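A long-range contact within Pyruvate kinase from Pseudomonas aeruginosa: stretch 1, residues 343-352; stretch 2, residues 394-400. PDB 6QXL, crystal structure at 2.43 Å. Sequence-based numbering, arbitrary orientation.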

# COMPACT_ATOMS: atom_id res chain seq x y z
N PRO A 343 12.86 10.98 8.00
CA PRO A 343 11.63 11.12 7.21
C PRO A 343 10.35 10.52 7.81
O PRO A 343 9.28 11.07 7.60
CB PRO A 343 11.98 10.43 5.88
CG PRO A 343 13.46 10.57 5.78
CD PRO A 343 13.97 10.43 7.18
N THR A 344 10.46 9.43 8.55
CA THR A 344 9.28 8.82 9.19
C THR A 344 8.68 9.67 10.33
O THR A 344 7.54 9.45 10.72
CB THR A 344 9.57 7.40 9.72
OG1 THR A 344 10.56 7.48 10.74
CG2 THR A 344 10.03 6.47 8.60
N SER A 345 9.44 10.63 10.86
CA SER A 345 8.92 11.52 11.91
C SER A 345 7.91 12.57 11.42
O SER A 345 7.17 13.11 12.21
CB SER A 345 10.07 12.20 12.69
OG SER A 345 10.59 11.29 13.67
N GLN A 346 7.86 12.81 10.11
CA GLN A 346 7.06 13.90 9.53
C GLN A 346 5.95 13.44 8.56
O GLN A 346 5.13 14.26 8.20
CB GLN A 346 8.02 14.87 8.81
CG GLN A 346 9.42 14.90 9.42
CD GLN A 346 10.39 15.78 8.66
OE1 GLN A 346 10.06 16.32 7.59
NE2 GLN A 346 11.63 15.84 9.15
N LYS A 347 5.91 12.17 8.18
CA LYS A 347 4.93 11.67 7.21
C LYS A 347 3.84 10.85 7.90
O LYS A 347 4.15 9.99 8.74
CB LYS A 347 5.61 10.82 6.13
CG LYS A 347 6.63 11.58 5.30
CD LYS A 347 7.35 10.62 4.34
CE LYS A 347 8.70 11.14 3.83
NZ LYS A 347 9.25 10.10 2.94
N SER A 348 2.58 11.12 7.57
CA SER A 348 1.42 10.49 8.20
C SER A 348 0.49 9.87 7.14
O SER A 348 0.40 10.36 6.01
CB SER A 348 0.66 11.52 9.08
OG SER A 348 -0.50 10.96 9.64
N SER A 349 -0.17 8.79 7.52
CA SER A 349 -1.29 8.24 6.74
C SER A 349 -2.64 8.96 7.01
O SER A 349 -3.62 8.73 6.32
CB SER A 349 -1.44 6.75 7.02
OG SER A 349 -1.87 6.52 8.36
N HIS A 350 -2.67 9.81 8.04
CA HIS A 350 -3.81 10.68 8.34
C HIS A 350 -5.12 9.97 8.65
O HIS A 350 -6.20 10.48 8.38
CB HIS A 350 -4.00 11.79 7.30
CG HIS A 350 -2.85 12.74 7.22
ND1 HIS A 350 -2.65 13.82 8.06
CD2 HIS A 350 -1.78 12.70 6.40
CE1 HIS A 350 -1.52 14.39 7.75
NE2 HIS A 350 -0.97 13.77 6.73
N ARG A 351 -4.98 8.77 9.23
CA ARG A 351 -6.12 7.95 9.62
C ARG A 351 -7.12 7.70 8.47
O ARG A 351 -8.32 7.61 8.70
CB ARG A 351 -6.79 8.56 10.86
CG ARG A 351 -5.84 8.66 12.05
CD ARG A 351 -6.51 9.25 13.27
NE ARG A 351 -5.71 9.05 14.49
CZ ARG A 351 -6.07 9.45 15.71
NH1 ARG A 351 -7.22 10.11 15.89
NH2 ARG A 351 -5.29 9.19 16.75
N LEU A 352 -6.58 7.57 7.25
CA LEU A 352 -7.40 7.27 6.07
C LEU A 352 -8.22 6.00 6.26
O LEU A 352 -7.74 5.02 6.84
CB LEU A 352 -6.56 7.13 4.80
CG LEU A 352 -6.68 8.26 3.78
CD1 LEU A 352 -6.31 9.64 4.31
CD2 LEU A 352 -5.75 7.94 2.61
N SER A 394 -1.70 16.59 17.89
CA SER A 394 -0.37 16.05 18.12
C SER A 394 -0.31 14.52 18.09
O SER A 394 0.77 13.96 18.14
CB SER A 394 0.19 16.60 19.43
OG SER A 394 -0.62 16.24 20.52
N ARG A 395 -1.46 13.85 17.98
CA ARG A 395 -1.48 12.42 17.69
C ARG A 395 -1.07 12.09 16.25
O ARG A 395 -0.81 10.95 15.96
CB ARG A 395 -2.86 11.81 17.91
CG ARG A 395 -3.52 12.01 19.26
CD ARG A 395 -2.64 11.66 20.42
NE ARG A 395 -1.68 12.73 20.69
CZ ARG A 395 -0.60 12.59 21.43
NH1 ARG A 395 -0.30 11.42 21.99
NH2 ARG A 395 0.21 13.63 21.57
N ILE A 396 -1.00 13.08 15.38
CA ILE A 396 -0.72 12.84 13.97
C ILE A 396 0.73 13.18 13.69
O ILE A 396 1.21 14.23 14.08
CB ILE A 396 -1.64 13.72 13.09
CG1 ILE A 396 -3.10 13.42 13.38
CG2 ILE A 396 -1.36 13.53 11.63
CD1 ILE A 396 -3.47 11.98 13.18
N ARG A 397 1.42 12.29 12.99
CA ARG A 397 2.81 12.53 12.68
C ARG A 397 2.92 13.78 11.85
O ARG A 397 2.20 13.93 10.87
CB ARG A 397 3.43 11.38 11.92
CG ARG A 397 3.69 10.13 12.75
CD ARG A 397 4.07 8.96 11.84
NE ARG A 397 5.26 8.25 12.35
CZ ARG A 397 5.22 7.24 13.19
NH1 ARG A 397 4.07 6.74 13.63
NH2 ARG A 397 6.35 6.72 13.61
N SER A 398 3.82 14.68 12.24
CA SER A 398 4.08 15.89 11.50
C SER A 398 5.35 16.53 12.01
O SER A 398 5.85 16.18 13.07
CB SER A 398 2.91 16.87 11.70
OG SER A 398 3.18 18.13 11.08
N SER A 399 5.88 17.48 11.26
CA SER A 399 6.93 18.35 11.80
C SER A 399 6.50 19.83 11.93
O SER A 399 7.32 20.67 12.25
CB SER A 399 8.17 18.23 10.93
OG SER A 399 7.88 18.63 9.62
N VAL A 400 5.21 20.12 11.73
CA VAL A 400 4.73 21.49 11.84
C VAL A 400 4.54 21.87 13.31
O VAL A 400 3.96 21.09 14.07
CB VAL A 400 3.39 21.67 11.09
CG1 VAL A 400 2.20 21.05 11.85
CG2 VAL A 400 3.12 23.16 10.87
O HOH W 1 9.20 8.07 13.09
O HOH W 2 0.32 9.50 12.26

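Two segments of one chain meet here, and touching residues are at least 44 positions apart in sequence. Together they bury 471 Å² of surface. A single direct hydrogen bond crosses between them, and the rest is packing and water bridges.

P343 stands clear of stretch 2. Its carbonyl oxygen accepts a weak hydrogen bond from the backbone N of Q346, 3.4 Å from N to O.

T344 supplies the direct link. NE of R397 donates to T344 O at 3.0 Å, with an N-H...O angle of 156°. The oxygen lies at the edge of the guanidinium, near its plane, where the N-H bonds point. Water 1 adds a second connection. It accepts from R397 NH2 at 3.2 Å and is hydrogen-bonded to T344 OG1 at 2.8 Å. One arginine group is thus tied to the backbone and, through water, to the side chain of the same residue.

S345 turns its CA-to-CB bond away from stretch 2, so its backbone makes the contact. S345 O is 4.1 Å from R397 CB. It also lies 3.5 Å from S398 O, but both atoms are acceptors and no hydrogen bond joins them.

At Q346 the two backbones run close, with Q346 CA 4.1 Å from S398 CA. Q346 O rests 3.8 Å from S398 CA. The side chain reaches S399, with Q346 OE1 3.8 Å from S399 OG.

K347 also directs its CA-to-CB bond away. Its carbonyl faces the arginine instead, and K347 O is 3.3 Å from R397 CD. R397 therefore meets the carbonyl oxygens of T344, S345 and K347 along its side chain. It has the largest covered area of any residue in the contact, 88 Å².

S348 points toward stretch 2 and packs tightly. Its CB is 3.4 Å from R397 O and 4.0 Å from R397 CB. S348 OG is 3.4 Å from I396 CG2. The same hydroxyl accepts a hydrogen bond from H350 N, 2.9 Å from N to OG, within stretch 1. It is also bonded to water 2 at 3.1 Å from OG, and that water accepts from R397 N at 3.1 Å. This second bridge reaches the backbone of R397, whereas the first reaches its guanidinium.

S349 makes no contact. H350 starts sideways, but its ring comes nearer to stretch 2, with ND1 3.8 Å from I396 CG2. That methyl therefore touches both S348 and H350.

R351 likewise leaves its backbone sideways and brings its end closer. The I396 CD1 methyl lies over one face of its guanidinium, 3.9 Å from R351 NE. R351 NH2 is 3.8 Å from R395 CB. NH1 and NH2 of R351 have hydrogen-bond partners elsewhere in the structure.

L352 lies beyond reach of stretch 2, and the contact ends at R351.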